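Local coordinates for cellulase (Bacillus sp. BG-CS10, PDB 5E09), which probably hydrolyses internal beta-1,4-glucosidic bonds of cellulose, joining a family 5 glycoside hydrolase barrel to accessory modules that include a family 46 carbohydrate-binding module, at residues A463-A466 / F470-P473; H511-F516 / M521-L526; W229-N234 / T239-E244. One frame throughout, in Å; residues are numbered along the deposited sequence.

Contact 1: residues A463-A466 / F470-P473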
loop_
_atom_site.group_PDB
_atom_site.type_symbol
_atom_site.label_atom_id
_atom_site.label_comp_id
_atom_site.label_asym_id
_atom_site.label_seq_id
_atom_site.Cartn_x
_atom_site.Cartn_y
_atom_site.Cartn_z
ATOM N N ALA A 463 25.342 -4.451 1.867
ATOM C CA ALA A 463 26.110 -5.452 2.590
ATOM C C ALA A 463 26.911 -6.295 1.612
ATOM O O ALA A 463 26.335 -7.000 0.789
ATOM C CB ALA A 463 25.193 -6.329 3.415
ATOM N N VAL A 464 28.236 -6.216 1.683
ATOM C CA VAL A 464 29.076 -7.072 0.841
ATOM C C VAL A 464 30.127 -7.754 1.693
ATOM O O VAL A 464 30.523 -7.226 2.715
ATOM C CB VAL A 464 29.779 -6.290 -0.286
ATOM C CG1 VAL A 464 28.761 -5.704 -1.257
ATOM C CG2 VAL A 464 30.667 -5.201 0.293
ATOM N N TYR A 465 30.578 -8.930 1.287
ATOM C CA TYR A 465 31.658 -9.577 2.020
ATOM C C TYR A 465 32.968 -8.866 1.736
ATOM O O TYR A 465 33.054 -8.067 0.800
ATOM C CB TYR A 465 31.764 -11.055 1.659
ATOM C CG TYR A 465 30.612 -11.871 2.179
ATOM C CD1 TYR A 465 30.431 -12.063 3.544
ATOM C CD2 TYR A 465 29.700 -12.444 1.310
ATOM C CE1 TYR A 465 29.372 -12.808 4.023
ATOM C CE2 TYR A 465 28.644 -13.189 1.777
ATOM C CZ TYR A 465 28.486 -13.371 3.129
ATOM O OH TYR A 465 27.429 -14.119 3.582
ATOM N N ALA A 466 33.980 -9.159 2.547
ATOM C CA ALA A 466 35.284 -8.518 2.416
ATOM C C ALA A 466 35.874 -8.718 1.021
ATOM O O ALA A 466 36.680 -7.908 0.565
ATOM C CB ALA A 466 36.243 -9.044 3.478
ATOM N N PHE A 470 28.166 -10.120 -2.694
ATOM C CA PHE A 470 26.962 -9.647 -2.005
ATOM C C PHE A 470 26.583 -10.541 -0.828
ATOM O O PHE A 470 26.436 -11.753 -0.983
ATOM C CB PHE A 470 25.781 -9.557 -2.973
ATOM C CG PHE A 470 25.998 -8.607 -4.119
ATOM C CD1 PHE A 470 26.962 -7.618 -4.048
ATOM C CD2 PHE A 470 25.228 -8.703 -5.267
ATOM C CE1 PHE A 470 27.160 -6.745 -5.104
ATOM C CE2 PHE A 470 25.418 -7.833 -6.328
ATOM C CZ PHE A 470 26.386 -6.853 -6.245
ATOM N N ALA A 471 26.418 -9.937 0.344
ATOM C CA ALA A 471 26.079 -10.684 1.554
ATOM C C ALA A 471 24.599 -10.564 1.903
ATOM O O ALA A 471 23.952 -9.583 1.541
ATOM C CB ALA A 471 26.934 -10.203 2.728
ATOM N N GLY A 472 24.073 -11.564 2.608
ATOM C CA GLY A 472 22.730 -11.501 3.168
ATOM C C GLY A 472 21.614 -11.920 2.232
ATOM O O GLY A 472 21.873 -12.354 1.113
ATOM N N PRO A 473 20.359 -11.795 2.693
ATOM C CA PRO A 473 19.151 -12.093 1.912
ATOM C C PRO A 473 19.115 -11.336 0.586
ATOM O O PRO A 473 19.714 -10.264 0.486
ATOM C CB PRO A 473 18.020 -11.635 2.834
ATOM C CG PRO A 473 18.577 -11.791 4.194
ATOM C CD PRO A 473 20.025 -11.400 4.072
HETATM O O HOH W 1 25.148 -14.274 1.864
#

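Contact 2: residues H511-F516 / M521-L526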
loop_
_atom_site.group_PDB
_atom_site.type_symbol
_atom_site.label_atom_id
_atom_site.label_comp_id
_atom_site.label_asym_id
_atom_site.label_seq_id
_atom_site.Cartn_x
_atom_site.Cartn_y
_atom_site.Cartn_z
ATOM N N HIS A 511 31.142 -5.855 5.081
ATOM C CA HIS A 511 31.166 -4.409 4.940
ATOM C C HIS A 511 29.757 -3.892 4.681
ATOM O O HIS A 511 29.130 -4.237 3.674
ATOM C CB HIS A 511 32.114 -3.991 3.812
ATOM C CG HIS A 511 33.557 -4.278 4.097
ATOM N ND1 HIS A 511 34.046 -5.556 4.252
ATOM C CD2 HIS A 511 34.614 -3.448 4.266
ATOM C CE1 HIS A 511 35.342 -5.504 4.499
ATOM N NE2 HIS A 511 35.712 -4.236 4.512
ATOM N N LEU A 512 29.264 -3.087 5.615
ATOM C CA LEU A 512 27.986 -2.406 5.482
ATOM C C LEU A 512 28.204 -0.961 5.051
ATOM O O LEU A 512 29.109 -0.274 5.550
ATOM C CB LEU A 512 27.187 -2.436 6.794
ATOM C CG LEU A 512 27.006 -3.757 7.546
ATOM C CD1 LEU A 512 26.296 -3.525 8.876
ATOM C CD2 LEU A 512 26.254 -4.775 6.705
ATOM N N THR A 513 27.366 -0.507 4.126
ATOM C CA THR A 513 27.370 0.880 3.698
ATOM C C THR A 513 25.990 1.469 3.906
ATOM O O THR A 513 25.064 1.119 3.186
ATOM C CB THR A 513 27.749 1.023 2.211
ATOM O OG1 THR A 513 28.986 0.350 1.961
ATOM C CG2 THR A 513 27.871 2.500 1.822
ATOM N N PHE A 514 25.840 2.354 4.883
ATOM C CA PHE A 514 24.550 3.011 5.084
ATOM C C PHE A 514 24.408 4.264 4.212
ATOM O O PHE A 514 25.250 5.171 4.259
ATOM C CB PHE A 514 24.350 3.358 6.558
ATOM C CG PHE A 514 24.225 2.153 7.447
ATOM C CD1 PHE A 514 22.992 1.555 7.650
ATOM C CD2 PHE A 514 25.341 1.610 8.068
ATOM C CE1 PHE A 514 22.869 0.444 8.466
ATOM C CE2 PHE A 514 25.230 0.495 8.886
ATOM C CZ PHE A 514 23.987 -0.089 9.084
ATOM N N HIS A 515 23.349 4.276 3.403
ATOM C CA HIS A 515 22.985 5.424 2.580
ATOM C C HIS A 515 21.912 6.260 3.273
ATOM O O HIS A 515 20.807 5.760 3.572
ATOM C CB HIS A 515 22.470 4.981 1.203
ATOM C CG HIS A 515 23.467 4.210 0.389
ATOM N ND1 HIS A 515 23.915 4.640 -0.842
ATOM C CD2 HIS A 515 24.084 3.025 0.619
ATOM C CE1 HIS A 515 24.769 3.759 -1.332
ATOM N NE2 HIS A 515 24.891 2.770 -0.463
ATOM N N PHE A 516 22.249 7.529 3.506
ATOM C CA PHE A 516 21.363 8.508 4.132
ATOM C C PHE A 516 20.749 9.441 3.092
ATOM O O PHE A 516 21.298 9.615 2.007
ATOM C CB PHE A 516 22.121 9.331 5.175
ATOM C CG PHE A 516 22.548 8.544 6.370
ATOM C CD1 PHE A 516 23.681 7.747 6.325
ATOM C CD2 PHE A 516 21.815 8.598 7.545
ATOM C CE1 PHE A 516 24.072 7.014 7.430
ATOM C CE2 PHE A 516 22.206 7.869 8.655
ATOM C CZ PHE A 516 23.331 7.074 8.594
HETATM N N MSE A 521 27.179 8.823 3.202
HETATM C CA MSE A 521 27.311 7.380 3.269
HETATM C C MSE A 521 28.262 7.031 4.395
HETATM O O MSE A 521 29.337 7.609 4.498
HETATM C CB MSE A 521 27.814 6.809 1.947
HETATM C CG MSE A 521 26.947 7.163 0.760
HETATM SE SE MSE A 521 27.529 6.215 -0.826
HETATM C CE MSE A 521 26.565 7.249 -2.173
ATOM N N VAL A 522 27.866 6.094 5.248
ATOM C CA VAL A 522 28.723 5.722 6.367
ATOM C C VAL A 522 29.094 4.240 6.288
ATOM O O VAL A 522 28.229 3.378 6.112
ATOM C CB VAL A 522 28.049 6.033 7.715
ATOM C CG1 VAL A 522 29.011 5.776 8.865
ATOM C CG2 VAL A 522 27.574 7.472 7.734
ATOM N N GLU A 523 30.389 3.959 6.397
ATOM C CA GLU A 523 30.892 2.599 6.311
ATOM C C GLU A 523 30.963 1.989 7.698
ATOM O O GLU A 523 31.208 2.692 8.679
ATOM C CB GLU A 523 32.268 2.570 5.647
ATOM C CG GLU A 523 32.286 3.107 4.219
ATOM C CD GLU A 523 31.747 2.109 3.208
ATOM O OE1 GLU A 523 31.813 0.889 3.478
ATOM O OE2 GLU A 523 31.262 2.539 2.137
ATOM N N TYR A 524 30.739 0.679 7.773
ATOM C CA TYR A 524 30.765 -0.038 9.042
ATOM C C TYR A 524 31.152 -1.492 8.796
ATOM O O TYR A 524 30.819 -2.048 7.759
ATOM C CB TYR A 524 29.403 0.046 9.726
ATOM C CG TYR A 524 29.407 -0.297 11.199
ATOM C CD1 TYR A 524 29.802 0.637 12.151
ATOM C CD2 TYR A 524 29.001 -1.550 11.640
ATOM C CE1 TYR A 524 29.797 0.330 13.495
ATOM C CE2 TYR A 524 28.992 -1.866 12.985
ATOM C CZ TYR A 524 29.391 -0.925 13.907
ATOM O OH TYR A 524 29.377 -1.238 15.245
ATOM N N THR A 525 31.848 -2.118 9.736
ATOM C CA THR A 525 32.315 -3.479 9.490
ATOM C C THR A 525 31.839 -4.455 10.559
ATOM O O THR A 525 31.958 -4.187 11.747
ATOM C CB THR A 525 33.862 -3.531 9.398
ATOM O OG1 THR A 525 34.308 -2.628 8.379
ATOM C CG2 THR A 525 34.339 -4.940 9.054
ATOM N N LEU A 526 31.282 -5.579 10.126
ATOM C CA LEU A 526 30.890 -6.645 11.042
ATOM C C LEU A 526 31.852 -7.823 10.930
ATOM O O LEU A 526 32.316 -8.156 9.847
ATOM C CB LEU A 526 29.461 -7.120 10.760
ATOM C CG LEU A 526 28.331 -6.087 10.736
ATOM C CD1 LEU A 526 26.990 -6.772 10.498
ATOM C CD2 LEU A 526 28.303 -5.280 12.022
#

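Contact 3: residues W229-N234 / T239-E244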
loop_
_atom_site.group_PDB
_atom_site.type_symbol
_atom_site.label_atom_id
_atom_site.label_comp_id
_atom_site.label_asym_id
_atom_site.label_seq_id
_atom_site.Cartn_x
_atom_site.Cartn_y
_atom_site.Cartn_z
ATOM N N TRP A 229 7.714 -3.851 -7.429
ATOM C CA TRP A 229 8.169 -4.552 -6.227
ATOM C C TRP A 229 9.398 -3.976 -5.495
ATOM O O TRP A 229 9.335 -3.756 -4.287
ATOM C CB TRP A 229 8.428 -6.027 -6.568
ATOM C CG TRP A 229 8.929 -6.792 -5.390
ATOM C CD1 TRP A 229 8.203 -7.197 -4.306
ATOM C CD2 TRP A 229 10.272 -7.220 -5.157
ATOM N NE1 TRP A 229 9.013 -7.853 -3.413
ATOM C CE2 TRP A 229 10.295 -7.882 -3.913
ATOM C CE3 TRP A 229 11.467 -7.110 -5.880
ATOM C CZ2 TRP A 229 11.453 -8.438 -3.376
ATOM C CZ3 TRP A 229 12.620 -7.660 -5.346
ATOM C CH2 TRP A 229 12.604 -8.316 -4.105
ATOM N N PRO A 230 10.518 -3.735 -6.203
ATOM C CA PRO A 230 11.700 -3.309 -5.439
ATOM C C PRO A 230 11.521 -1.971 -4.709
ATOM O O PRO A 230 12.056 -1.778 -3.615
ATOM C CB PRO A 230 12.789 -3.186 -6.513
ATOM C CG PRO A 230 12.270 -3.908 -7.701
ATOM C CD PRO A 230 10.794 -3.789 -7.649
ATOM N N PHE A 231 10.782 -1.051 -5.318
ATOM C CA PHE A 231 10.481 0.214 -4.667
ATOM C C PHE A 231 9.496 0.016 -3.519
ATOM O O PHE A 231 9.641 0.620 -2.456
ATOM C CB PHE A 231 9.915 1.227 -5.668
ATOM C CG PHE A 231 9.318 2.444 -5.019
ATOM C CD1 PHE A 231 10.129 3.419 -4.452
ATOM C CD2 PHE A 231 7.944 2.609 -4.963
ATOM C CE1 PHE A 231 9.576 4.533 -3.847
ATOM C CE2 PHE A 231 7.386 3.723 -4.365
ATOM C CZ PHE A 231 8.201 4.683 -3.805
ATOM N N SER A 232 8.501 -0.841 -3.732
ATOM C CA SER A 232 7.427 -0.986 -2.766
ATOM C C SER A 232 7.903 -1.586 -1.444
ATOM O O SER A 232 7.296 -1.340 -0.409
ATOM C CB SER A 232 6.294 -1.835 -3.347
ATOM O OG SER A 232 6.713 -3.169 -3.550
ATOM N N VAL A 233 8.979 -2.373 -1.471
ATOM C CA VAL A 233 9.527 -2.936 -0.238
ATOM C C VAL A 233 10.900 -2.357 0.097
ATOM O O VAL A 233 11.518 -2.763 1.079
ATOM C CB VAL A 233 9.653 -4.484 -0.303
ATOM C CG1 VAL A 233 8.298 -5.129 -0.582
ATOM C CG2 VAL A 233 10.690 -4.900 -1.342
ATOM N N ASN A 234 11.367 -1.418 -0.724
ATOM C CA ASN A 234 12.653 -0.745 -0.520
ATOM C C ASN A 234 13.808 -1.739 -0.472
ATOM O O ASN A 234 14.379 -2.001 0.590
ATOM C CB ASN A 234 12.640 0.105 0.760
ATOM C CG ASN A 234 13.850 1.050 0.861
ATOM O OD1 ASN A 234 14.837 0.907 0.136
ATOM N ND2 ASN A 234 13.779 2.001 1.780
ATOM N N THR A 239 15.131 3.354 -3.673
ATOM C CA THR A 239 14.717 4.189 -2.555
ATOM C C THR A 239 13.819 5.335 -3.020
ATOM O O THR A 239 13.043 5.871 -2.235
ATOM C CB THR A 239 15.939 4.777 -1.812
ATOM O OG1 THR A 239 16.822 5.374 -2.763
ATOM C CG2 THR A 239 16.699 3.692 -1.071
ATOM N N ARG A 240 13.927 5.709 -4.294
ATOM C CA ARG A 240 13.150 6.821 -4.829
ATOM C C ARG A 240 12.126 6.390 -5.863
ATOM O O ARG A 240 12.284 5.381 -6.552
ATOM C CB ARG A 240 14.059 7.893 -5.447
ATOM C CG ARG A 240 15.231 8.308 -4.585
ATOM C CD ARG A 240 16.077 9.387 -5.247
ATOM N NE ARG A 240 16.907 10.071 -4.258
ATOM C CZ ARG A 240 18.076 10.650 -4.519
ATOM N NH1 ARG A 240 18.575 10.634 -5.749
ATOM N NH2 ARG A 240 18.757 11.239 -3.542
ATOM N N PHE A 241 11.062 7.179 -5.947
ATOM C CA PHE A 241 10.020 6.985 -6.939
ATOM C C PHE A 241 10.516 7.438 -8.303
ATOM O O PHE A 241 10.305 8.582 -8.689
ATOM C CB PHE A 241 8.762 7.756 -6.537
ATOM C CG PHE A 241 7.641 7.638 -7.527
ATOM C CD1 PHE A 241 7.008 6.424 -7.729
ATOM C CD2 PHE A 241 7.212 8.741 -8.252
ATOM C CE1 PHE A 241 5.972 6.302 -8.640
ATOM C CE2 PHE A 241 6.174 8.629 -9.163
ATOM C CZ PHE A 241 5.553 7.406 -9.357
ATOM N N GLU A 242 11.182 6.548 -9.032
ATOM C CA GLU A 242 11.798 6.939 -10.296
ATOM C C GLU A 242 11.149 6.216 -11.496
ATOM O O GLU A 242 10.105 5.567 -11.344
ATOM C CB GLU A 242 13.330 6.711 -10.196
ATOM C CG GLU A 242 14.114 7.602 -9.216
ATOM C CD GLU A 242 15.595 7.257 -9.132
ATOM O OE1 GLU A 242 16.020 6.214 -9.678
ATOM O OE2 GLU A 242 16.333 8.023 -8.482
ATOM N N GLU A 243 11.779 6.334 -12.664
ATOM C CA GLU A 243 11.190 5.998 -13.955
ATOM C C GLU A 243 10.639 4.583 -14.072
ATOM O O GLU A 243 9.616 4.395 -14.723
ATOM C CB GLU A 243 12.205 6.231 -15.081
ATOM C CG GLU A 243 11.772 7.309 -16.065
ATOM C CD GLU A 243 12.882 7.700 -17.016
ATOM O OE1 GLU A 243 13.499 6.789 -17.604
ATOM O OE2 GLU A 243 13.156 8.914 -17.155
ATOM N N GLU A 244 11.293 3.594 -13.470
ATOM C CA GLU A 244 10.814 2.219 -13.592
ATOM C C GLU A 244 9.505 1.991 -12.845
ATOM O O GLU A 244 8.626 1.268 -13.326
ATOM C CB GLU A 244 11.860 1.235 -13.092
ATOM C CG GLU A 244 13.193 1.344 -13.795
ATOM C CD GLU A 244 14.098 0.195 -13.441
ATOM O OE1 GLU A 244 13.606 -0.957 -13.444
ATOM O OE2 GLU A 244 15.291 0.445 -13.160
#

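Contact 1: residues A463-A466 / F470-P473
The methyl group of Ala471 sits squarely over one face of the Tyr465 ring, its CB 3.6 Å from the ring centroid and 13° off the normal, a CH-pi contact. The short alanine side chain lets its backbone lie close to the ring, with Ala471 CA 3.6 Å from Tyr465 CE2. Tyr465 CG stands anti to the carbonyl carbon (chi1 -70°), which carries the ring end toward Ala471. A water bridges to the loop, 2.9 Å from Tyr465 OH and accepting from Gly472 N. The phenol also bonds to Arg506 N, and the arginine side chain makes a cation-pi contact with the ring. A leucine in place of Tyr465 would probably lose the flat seat for the Ala471 methyl and leave Arg506 N and the water without their hydroxyl partner. Ala471 N donates to Ala463 O at 3.0 Å, and a single bridge pairs Val464 with Phe470. Positive phi (86°) favours glycine at Gly472, where a CB would also strike Pro473 CD. This loop of the carbohydrate-binding domain, leading to strand 479-480, thus turns back on the end of strand 458-465; Lys480 NZ bonds to Ala471 O and Pro473 O, and strand 509-516 flanks the strand.

Contact 2: residues H511-F516 / M521-L526
Strands 511-516 and 521-526 pair as the two arms of an antiparallel beta hairpin, inside the sheet of the C-terminal carbohydrate-binding domain. Four backbone bonds join them in two reciprocal sets, Leu512 with Tyr524 and Phe514 with Val522; Phe514 N to Val522 O measures 2.9 Å. Between these sets Thr513 and Glu523 form a non-hydrogen-bonded pair, side by side and pointing the same way. The bend of the glutamate at chi2 (-78°) brings its carboxylate alongside the threonine, Glu523 OE2 standing 3.2 Å from Thr513 OG1. On the same face, the extended selenomethionine at Met521 crosses the His515 ring, its SE 4.2 Å from the ring centroid in an oblique sulfur-aromatic type contact; His515 NE2 bonds to Glu462 on the next strand. The other face is mainly apolar, though Tyr524 OH bonds to Glu438 O. Leu512 CD1 meets Leu526 CD1 at 3.7 Å, and Phe516 CE1 reaches Val522 CG2 at 3.5 Å; branched and aromatic side chains suit this face, giving close apolar contacts with no polar atom to satisfy. Phe514 turns its ring edge to Tyr524 CB, and both side chains touch Leu437 and Ile449. With a mostly polar face of His511, Thr513, His515, Met521, Glu523 and Thr525, and the other packed against strands 436-443 and 447-452, this is an amphipathic antiparallel hairpin, consistent with a beta-sandwich-type carbohydrate-binding module.

Contact 3: residues W229-N234 / T239-E244
With CG anti to the backbone nitrogen, at chi1 168°, the ring of Phe231 swings off the short helix 229-232 and onto the backbone at Arg240 and Phe241. Its CD1 comes within 3.6 Å of Arg240 O and its CE1 within 3.7 Å of Phe241 N, both approached obliquely, while Thr239 O lies near the ring plane at the edge. The side chain of Phe241 also starts anti to its own N (179°), and the two phenylalanines meet through Phe231 CZ and Phe241 CB, 4.1 Å apart. No hydrogen bond crosses between 229-234 and 239-244, and a flat hydrocarbon ring suits a buried place where contact is by packing alone. The Phe241 amide is instead taken by Glu288 OE1, and the Phe241 ring meets Phe295 edge-to-face, both partners belonging to helix 286-302.

A second, smaller touch lies at the other end, where Asn234 OD1 approaches Thr239 CG2 at 3.6 Å. The amide nitrogen of Asn234 bonds to Val283 O, which helps to fix the turn of the group. Asn234 has positive phi, a conformation asparagine tolerates better than most residues, and ends the helix in a Schellman motif. Earlier in that turn Ser232 OG donates to Trp229 O at 2.8 Å, beside the longer bond from Val233 N.

Phe241 is the centre of an inverse gamma turn, and Glu242 takes the N-cap position of helix 243-261. Both segments belong to the beta-alpha connection from strand 219-225 into helix 243-261 of the TIM barrel, which then leads to strand 267-272.

Overall arrangement
Along the chain, contact 3 comes first, in the family 5 barrel, followed by contact 1 and then contact 2 in the C-terminal carbohydrate-binding domain. Contacts 1 and 2 have centres about 12 Å apart and share one antiparallel sheet, where strands 458-465 and 509-516 are neighbours: Val464 O probably accepts a bond from His511 N, and Ala463 packs on Leu512. Contact 3 lies about 21 Å from each by centres and touches neither, its nearest atoms about 9 Å from contact 1 and 6 Å from contact 2. Yet the binding module packs on this loop of the barrel: Asn234 bonds through its backbone to Phe482 and weakly through ND2 to Ala459 O, and Arg240 touches Trp517. This may help to place the module near the substrate cleft.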